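Local coordinates for protein thiamine pyrophosphokinase (Candida albicans, PDB 2G9Z) that transfers a pyrophosphate group to thiamine to make thiamine pyrophosphate (EC 2.7.6.2), with magnesium ions bound at its active site, at residues Tyr122-Phe127 with Thr157-Cys162; Lys144-Ser149 with Asn175-Ile180. All coordinates share one frame; numbering follows the deposited sequence.

Contact 1 of 2, residues Tyr122-Phe127 with Thr157-Cys162. With MG (magnesium ion), chain D; MG (magnesium ion), chain C; VNP (3-[(4-amino-2-methylpyrimidin-5-yl)methyl]-5-(2-{[hydroxy(phosphonoamino)phosphoryl]oxy}ethyl)-4-methyl-1,3-thiazol-3-I um), chain H.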
loop_
_atom_site.group_PDB
_atom_site.type_symbol
_atom_site.label_atom_id
_atom_site.label_comp_id
_atom_site.label_asym_id
_atom_site.label_seq_id
_atom_site.Cartn_x
_atom_site.Cartn_y
_atom_site.Cartn_z
ATOM N N TYR A 122 16.797 20.548 4.390
ATOM C CA TYR A 122 16.380 20.189 5.742
ATOM C C TYR A 122 16.409 18.680 5.960
ATOM O O TYR A 122 16.167 17.902 5.038
ATOM C CB TYR A 122 14.942 20.656 6.008
ATOM C CG TYR A 122 14.681 22.142 5.911
ATOM C CD1 TYR A 122 14.768 22.965 7.038
ATOM C CD2 TYR A 122 14.298 22.720 4.703
ATOM C CE1 TYR A 122 14.469 24.325 6.963
ATOM C CE2 TYR A 122 14.002 24.081 4.612
ATOM C CZ TYR A 122 14.088 24.874 5.747
ATOM O OH TYR A 122 13.785 26.209 5.656
ATOM N N ILE A 123 16.704 18.280 7.190
ATOM C CA ILE A 123 16.695 16.875 7.588
ATOM C C ILE A 123 15.883 16.914 8.874
ATOM O O ILE A 123 16.311 17.529 9.851
ATOM C CB ILE A 123 18.102 16.340 7.897
ATOM C CG1 ILE A 123 18.942 16.301 6.618
ATOM C CG2 ILE A 123 17.994 14.949 8.509
ATOM C CD1 ILE A 123 20.362 15.803 6.834
ATOM N N VAL A 124 14.707 16.289 8.875
ATOM C CA VAL A 124 13.855 16.320 10.058
ATOM C C VAL A 124 13.284 14.979 10.516
ATOM O O VAL A 124 13.242 14.016 9.753
ATOM C CB VAL A 124 12.686 17.344 9.865
ATOM C CG1 VAL A 124 12.840 18.081 8.536
ATOM C CG2 VAL A 124 11.337 16.662 9.958
ATOM N N GLY A 125 12.853 14.938 11.774
ATOM C CA GLY A 125 12.274 13.725 12.332
ATOM C C GLY A 125 12.784 13.456 13.733
ATOM O O GLY A 125 13.452 14.308 14.326
ATOM N N ASP A 126 12.472 12.285 14.279
ATOM C CA ASP A 126 12.941 11.953 15.621
ATOM C C ASP A 126 14.352 11.371 15.601
ATOM O O ASP A 126 14.948 11.125 16.646
ATOM C CB ASP A 126 11.979 10.983 16.307
ATOM C CG ASP A 126 11.664 9.782 15.454
ATOM O OD1 ASP A 126 12.269 9.647 14.375
ATOM O OD2 ASP A 126 10.809 8.982 15.871
ATOM N N PHE A 127 14.874 11.163 14.395
ATOM C CA PHE A 127 16.220 10.647 14.179
ATOM C C PHE A 127 16.572 9.294 14.782
ATOM O O PHE A 127 17.667 9.118 15.323
ATOM C CB PHE A 127 17.252 11.684 14.641
ATOM C CG PHE A 127 17.157 12.994 13.915
ATOM C CD1 PHE A 127 16.751 13.043 12.586
ATOM C CD2 PHE A 127 17.493 14.180 14.553
ATOM C CE1 PHE A 127 16.681 14.257 11.902
ATOM C CE2 PHE A 127 17.427 15.396 13.877
ATOM C CZ PHE A 127 17.019 15.433 12.549
ATOM N N THR A 157 5.004 13.526 8.448
ATOM C CA THR A 157 4.227 14.691 8.847
ATOM C C THR A 157 5.115 15.829 9.337
ATOM O O THR A 157 4.905 16.987 8.976
ATOM C CB THR A 157 3.207 14.312 9.937
ATOM O OG1 THR A 157 2.310 13.321 9.416
ATOM C CG2 THR A 157 2.399 15.530 10.362
ATOM N N LYS A 158 6.109 15.505 10.158
ATOM C CA LYS A 158 7.022 16.527 10.657
ATOM C C LYS A 158 7.716 17.211 9.487
ATOM O O LYS A 158 7.939 18.422 9.518
ATOM C CB LYS A 158 8.055 15.906 11.602
ATOM C CG LYS A 158 7.442 15.410 12.908
ATOM C CD LYS A 158 8.378 14.481 13.661
ATOM C CE LYS A 158 7.719 13.976 14.937
ATOM N NZ LYS A 158 8.566 13.019 15.694
ATOM N N SER A 159 8.043 16.440 8.451
ATOM C CA SER A 159 8.700 16.996 7.268
ATOM C C SER A 159 7.764 17.912 6.485
ATOM O O SER A 159 8.177 18.972 6.005
ATOM C CB SER A 159 9.207 15.874 6.346
ATOM O OG SER A 159 10.279 15.169 6.944
ATOM N N ILE A 160 6.509 17.491 6.335
ATOM C CA ILE A 160 5.529 18.298 5.619
ATOM C C ILE A 160 5.370 19.638 6.337
ATOM O O ILE A 160 5.339 20.695 5.708
ATOM C CB ILE A 160 4.151 17.590 5.549
ATOM C CG1 ILE A 160 4.232 16.373 4.621
ATOM C CG2 ILE A 160 3.082 18.569 5.062
ATOM C CD1 ILE A 160 4.541 16.717 3.165
ATOM N N HIS A 161 5.267 19.588 7.659
ATOM C CA HIS A 161 5.129 20.803 8.456
ATOM C C HIS A 161 6.333 21.707 8.236
ATOM O O HIS A 161 6.199 22.929 8.135
ATOM C CB HIS A 161 5.002 20.445 9.935
ATOM C CG HIS A 161 3.611 20.086 10.348
ATOM N ND1 HIS A 161 3.336 19.326 11.464
ATOM C CD2 HIS A 161 2.412 20.395 9.798
ATOM C CE1 HIS A 161 2.029 19.180 11.583
ATOM N NE2 HIS A 161 1.445 19.820 10.586
ATOM N N CYS A 162 7.513 21.102 8.171
ATOM C CA CYS A 162 8.733 21.857 7.939
ATOM C C CYS A 162 8.649 22.534 6.571
ATOM O O CYS A 162 9.054 23.686 6.412
ATOM C CB CYS A 162 9.948 20.928 7.987
ATOM S SG CYS A 162 11.469 21.661 7.357
HETATM MG MG MG D . 10.514 6.909 15.093
HETATM MG MG MG C . 12.378 8.322 12.556
HETATM O O2G VNP H . 9.407 5.226 14.567
HETATM P PG VNP H . 9.129 4.743 13.059
HETATM O O3G VNP H . 8.287 3.525 13.042
HETATM O O1G VNP H . 10.576 4.479 12.405
HETATM N N3B VNP H . 8.447 5.973 12.246
HETATM P PB VNP H . 8.903 7.440 12.767
HETATM O O2B VNP H . 8.345 8.463 11.856
HETATM O O1B VNP H . 10.371 7.422 12.955
HETATM O O1 VNP H . 8.212 7.580 14.216
HETATM C C7 VNP H . 6.798 7.545 14.441
HETATM C C12 VNP H . 6.544 8.380 15.698
HETATM C C11 VNP H . 5.105 8.421 16.221
HETATM C C10 VNP H . 4.640 7.216 17.040
HETATM C CM4 VNP H . 5.591 6.384 17.904
HETATM S S1 VNP H . 3.752 8.528 15.001
HETATM C C9 VNP H . 2.646 7.637 16.022
HETATM N N5 VNP H . 3.338 6.937 16.923
HETATM C C7A VNP H . 2.739 5.837 17.696
HETATM C C5A VNP H . 1.231 5.990 17.915
HETATM C C6A VNP H . 0.424 5.019 17.337
HETATM N N1A VNP H . -0.878 4.997 17.562
HETATM C C2A VNP H . -1.457 5.912 18.349
HETATM C CM2 VNP H . -2.962 5.839 18.615
HETATM N N3A VNP H . -0.720 6.876 18.919
HETATM C C4A VNP H . 0.605 6.937 18.721
HETATM N N4A VNP H . 1.299 7.916 19.292
HETATM O O HOH W 1 12.291 6.510 11.039
#

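Contact 2 of 2, residues Lys144-Ser149 with Asn175-Ile180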
loop_
_atom_site.group_PDB
_atom_site.type_symbol
_atom_site.label_atom_id
_atom_site.label_comp_id
_atom_site.label_asym_id
_atom_site.label_seq_id
_atom_site.Cartn_x
_atom_site.Cartn_y
_atom_site.Cartn_z
ATOM N N LYS A 144 19.937 21.900 7.248
ATOM C CA LYS A 144 19.257 22.419 8.427
ATOM C C LYS A 144 18.629 21.243 9.161
ATOM O O LYS A 144 17.727 20.582 8.635
ATOM C CB LYS A 144 18.170 23.418 8.026
ATOM C CG LYS A 144 18.695 24.611 7.239
ATOM C CD LYS A 144 17.575 25.565 6.868
ATOM C CE LYS A 144 18.105 26.752 6.083
ATOM N NZ LYS A 144 17.024 27.720 5.758
ATOM N N ILE A 145 19.106 20.993 10.376
ATOM C CA ILE A 145 18.627 19.889 11.194
ATOM C C ILE A 145 17.480 20.260 12.121
ATOM O O ILE A 145 17.599 21.169 12.941
ATOM C CB ILE A 145 19.760 19.328 12.069
ATOM C CG1 ILE A 145 20.971 18.984 11.201
ATOM C CG2 ILE A 145 19.261 18.116 12.852
ATOM C CD1 ILE A 145 20.673 18.026 10.067
ATOM N N ILE A 146 16.369 19.541 12.004
ATOM C CA ILE A 146 15.224 19.798 12.862
ATOM C C ILE A 146 14.799 18.509 13.549
ATOM O O ILE A 146 14.040 17.720 12.990
ATOM C CB ILE A 146 14.030 20.360 12.062
ATOM C CG1 ILE A 146 14.455 21.621 11.306
ATOM C CG2 ILE A 146 12.882 20.681 13.005
ATOM C CD1 ILE A 146 13.344 22.236 10.469
ATOM N N ARG A 147 15.301 18.290 14.759
ATOM C CA ARG A 147 14.955 17.096 15.513
ATOM C C ARG A 147 13.632 17.284 16.245
ATOM O O ARG A 147 13.405 18.306 16.895
ATOM C CB ARG A 147 16.062 16.756 16.517
ATOM C CG ARG A 147 15.823 15.449 17.268
ATOM C CD ARG A 147 17.126 14.865 17.808
ATOM N NE ARG A 147 16.930 13.523 18.359
ATOM C CZ ARG A 147 17.899 12.622 18.504
ATOM N NH1 ARG A 147 19.142 12.912 18.139
ATOM N NH2 ARG A 147 17.623 11.426 19.007
ATOM N N GLN A 148 12.753 16.297 16.122
ATOM C CA GLN A 148 11.447 16.338 16.771
ATOM C C GLN A 148 11.189 14.970 17.386
ATOM O O GLN A 148 10.983 13.988 16.670
ATOM C CB GLN A 148 10.365 16.666 15.743
ATOM C CG GLN A 148 10.528 18.018 15.075
ATOM C CD GLN A 148 10.148 19.173 15.989
ATOM O OE1 GLN A 148 10.943 19.623 16.822
ATOM N NE2 GLN A 148 8.920 19.648 15.848
ATOM N N SER A 149 11.198 14.909 18.713
ATOM C CA SER A 149 11.003 13.652 19.417
ATOM C C SER A 149 9.550 13.248 19.655
ATOM O O SER A 149 9.298 12.182 20.206
ATOM C CB SER A 149 11.729 13.695 20.761
ATOM O OG SER A 149 11.105 14.618 21.636
ATOM N N ASN A 175 17.175 30.830 9.708
ATOM C CA ASN A 175 17.257 29.942 10.868
ATOM C C ASN A 175 15.973 29.943 11.696
ATOM O O ASN A 175 16.004 29.776 12.914
ATOM C CB ASN A 175 18.439 30.343 11.755
ATOM C CG ASN A 175 18.191 31.637 12.503
ATOM O OD1 ASN A 175 17.890 32.666 11.901
ATOM N ND2 ASN A 175 18.319 31.588 13.825
ATOM N N TRP A 176 14.846 30.127 11.021
ATOM C CA TRP A 176 13.544 30.152 11.673
ATOM C C TRP A 176 13.279 28.901 12.509
ATOM O O TRP A 176 12.537 28.947 13.492
ATOM C CB TRP A 176 12.447 30.262 10.617
ATOM C CG TRP A 176 12.428 29.075 9.697
ATOM C CD1 TRP A 176 13.131 28.923 8.534
ATOM C CD2 TRP A 176 11.724 27.842 9.905
ATOM N NE1 TRP A 176 12.910 27.671 8.006
ATOM C CE2 TRP A 176 12.051 26.988 8.828
ATOM C CE3 TRP A 176 10.850 27.377 10.899
ATOM C CZ2 TRP A 176 11.534 25.689 8.717
ATOM C CZ3 TRP A 176 10.336 26.085 10.788
ATOM C CH2 TRP A 176 10.682 25.258 9.704
ATOM N N PHE A 177 13.886 27.788 12.104
ATOM C CA PHE A 177 13.703 26.493 12.760
ATOM C C PHE A 177 14.460 26.294 14.061
ATOM O O PHE A 177 14.128 25.403 14.845
ATOM C CB PHE A 177 14.121 25.376 11.817
ATOM C CG PHE A 177 15.581 25.398 11.480
ATOM C CD1 PHE A 177 16.076 26.290 10.536
ATOM C CD2 PHE A 177 16.468 24.541 12.126
ATOM C CE1 PHE A 177 17.435 26.329 10.237
ATOM C CE2 PHE A 177 17.827 24.574 11.833
ATOM C CZ PHE A 177 18.311 25.472 10.886
ATOM N N GLU A 178 15.494 27.094 14.285
ATOM C CA GLU A 178 16.278 26.938 15.499
ATOM C C GLU A 178 15.506 27.432 16.714
ATOM O O GLU A 178 14.673 28.331 16.617
ATOM C CB GLU A 178 17.615 27.676 15.365
ATOM C CG GLU A 178 18.371 27.316 14.089
ATOM C CD GLU A 178 19.838 27.699 14.137
ATOM O OE1 GLU A 178 20.143 28.846 14.525
ATOM O OE2 GLU A 178 20.684 26.850 13.776
ATOM N N SER A 179 15.773 26.809 17.855
ATOM C CA SER A 179 15.121 27.173 19.104
ATOM C C SER A 179 13.636 26.832 19.190
ATOM O O SER A 179 12.946 27.315 20.086
ATOM C CB SER A 179 15.325 28.663 19.393
ATOM O OG SER A 179 16.658 28.911 19.807
ATOM N N ILE A 180 13.137 26.013 18.266
ATOM C CA ILE A 180 11.733 25.616 18.322
ATOM C C ILE A 180 11.669 24.483 19.333
ATOM O O ILE A 180 12.695 23.890 19.662
ATOM C CB ILE A 180 11.208 25.093 16.971
ATOM C CG1 ILE A 180 11.884 23.766 16.619
ATOM C CG2 ILE A 180 11.453 26.124 15.888
ATOM C CD1 ILE A 180 11.213 23.034 15.474
#

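Contact 1 of 2, residues Tyr122-Phe127 with Thr157-Cys162
Cys162 SG sits over one face of the Tyr122 ring, 3.8 Å from the ring centroid and 23° off its normal, a sulfur-aromatic contact offset toward the CG and CD1 side of the rim. With SG anti to the backbone N (chi1 167°), the sulfur reaches that face, and it also touches Val124 CG1 at 4.0 Å. Beyond the ring, Tyr122 OH is hydrogen-bonded to His166 and Trp176. Val124 CG2 turns to the helix backbone and rests 3.5 Å from Ser159 OG, whose hydrogen bond goes to Asp155 O. Strand 122-125 and helix 155-170 pack as neighbouring layers of the alpha/beta catalytic domain; the axes of the strand and of helix segment 157-162 approach to 7.3 Å, their N-to-C directions 138° apart. Past the strand, Asp126 bridges two magnesium ions, OD1 on one and OD2 on the other, the latter at 2.2 Å, and both metals share O1B of the bound thiamine pyrophosphate analogue. Asp91, Asp128 and Asp155 join at the magnesium bound by OD1; Asp128 also serves the other. The extended Lys158 chain passes Gly125 CA with its CD at 4.2 Å, and NZ is held by the carbonyls of Gln148 and Ser150, 4.6 Å from Asp126 OD2.

Contact 2 of 2, residues Lys144-Ser149 with Asn175-Ile180
Lys144 crosses one face of the Phe177 ring, and Ile146 comes in from that same side, at the CB and CD2 end. The Lys144 side chain meets the ring at about a right angle: CB lies over the face, 3.9 Å from the ring centroid and 28° off the normal, a CH-pi contact, and the extended chain then carries CD to 3.5 Å from Phe177 CE1. Lys144 NZ continues past the ring to a salt bridge with Glu174, just ahead of the turn, so its aliphatic part packs while its charge is paired beyond. On the other face of the phenyl ring lies Glu178 CG, from the next residue in the chain.

Ile146 approaches Phe177 obliquely. Its CD1 reaches 3.5 Å from Phe177 CB, with CG1 close to CD2 of the ring, and the same CD1 touches Trp176 CH2 at 4.1 Å. Phe177 CB in turn lies over the centre of the indole, so the two aromatic residues and the isoleucine tip interlock. Phe177 CB points toward the strand, and CG sits between the backbone N and the carbonyl carbon (chi1 65°).

The other branch of Ile146, CG2, meets Ile180 CD1 at 3.8 Å, the two side chains crossing at about a right angle; the end of the Gln148 side chain also lies against that methyl. Leu186 of helix 185-195 touches Ile146, Gln148, Trp176 and Ile180, closing over the cluster from the helix side.

The 175-180 segment is shaped by a type I turn from Asn175 to Glu178, with Glu178 N bonded to Asn175 O at 3.1 Å, and a type II turn from Phe177 to Ile180. These successive beta turns bring Trp176, Phe177 and Ile180 of a surface loop against 144-147, the edge strand, within this chain, of the mixed sheet whose parallel part belongs to the alpha/beta catalytic domain.

In the fold
Following the chain from the N terminus, strand 122-125 comes first of the four segments, after strands 64-68 and 86-90 of the same sheet. The path through helix 132-139 to strand 144-147, its parallel neighbour, is a beta-alpha-beta crossover. Helix 155-170 then folds back across strand 122-125, closing contact 1, and the loop at 175-180 returns to strand 144-147, closing contact 2. Since the segments alternate along the chain, the two closures cross instead of nesting. Their centres lie about 9 Å apart, and they touch at Gln148, whose N lies 2.8 Å from Gly125 O, a probable hydrogen bond. Together they tie adjacent strands to the helix near the metal site and to the peripheral loop before helix 185-195.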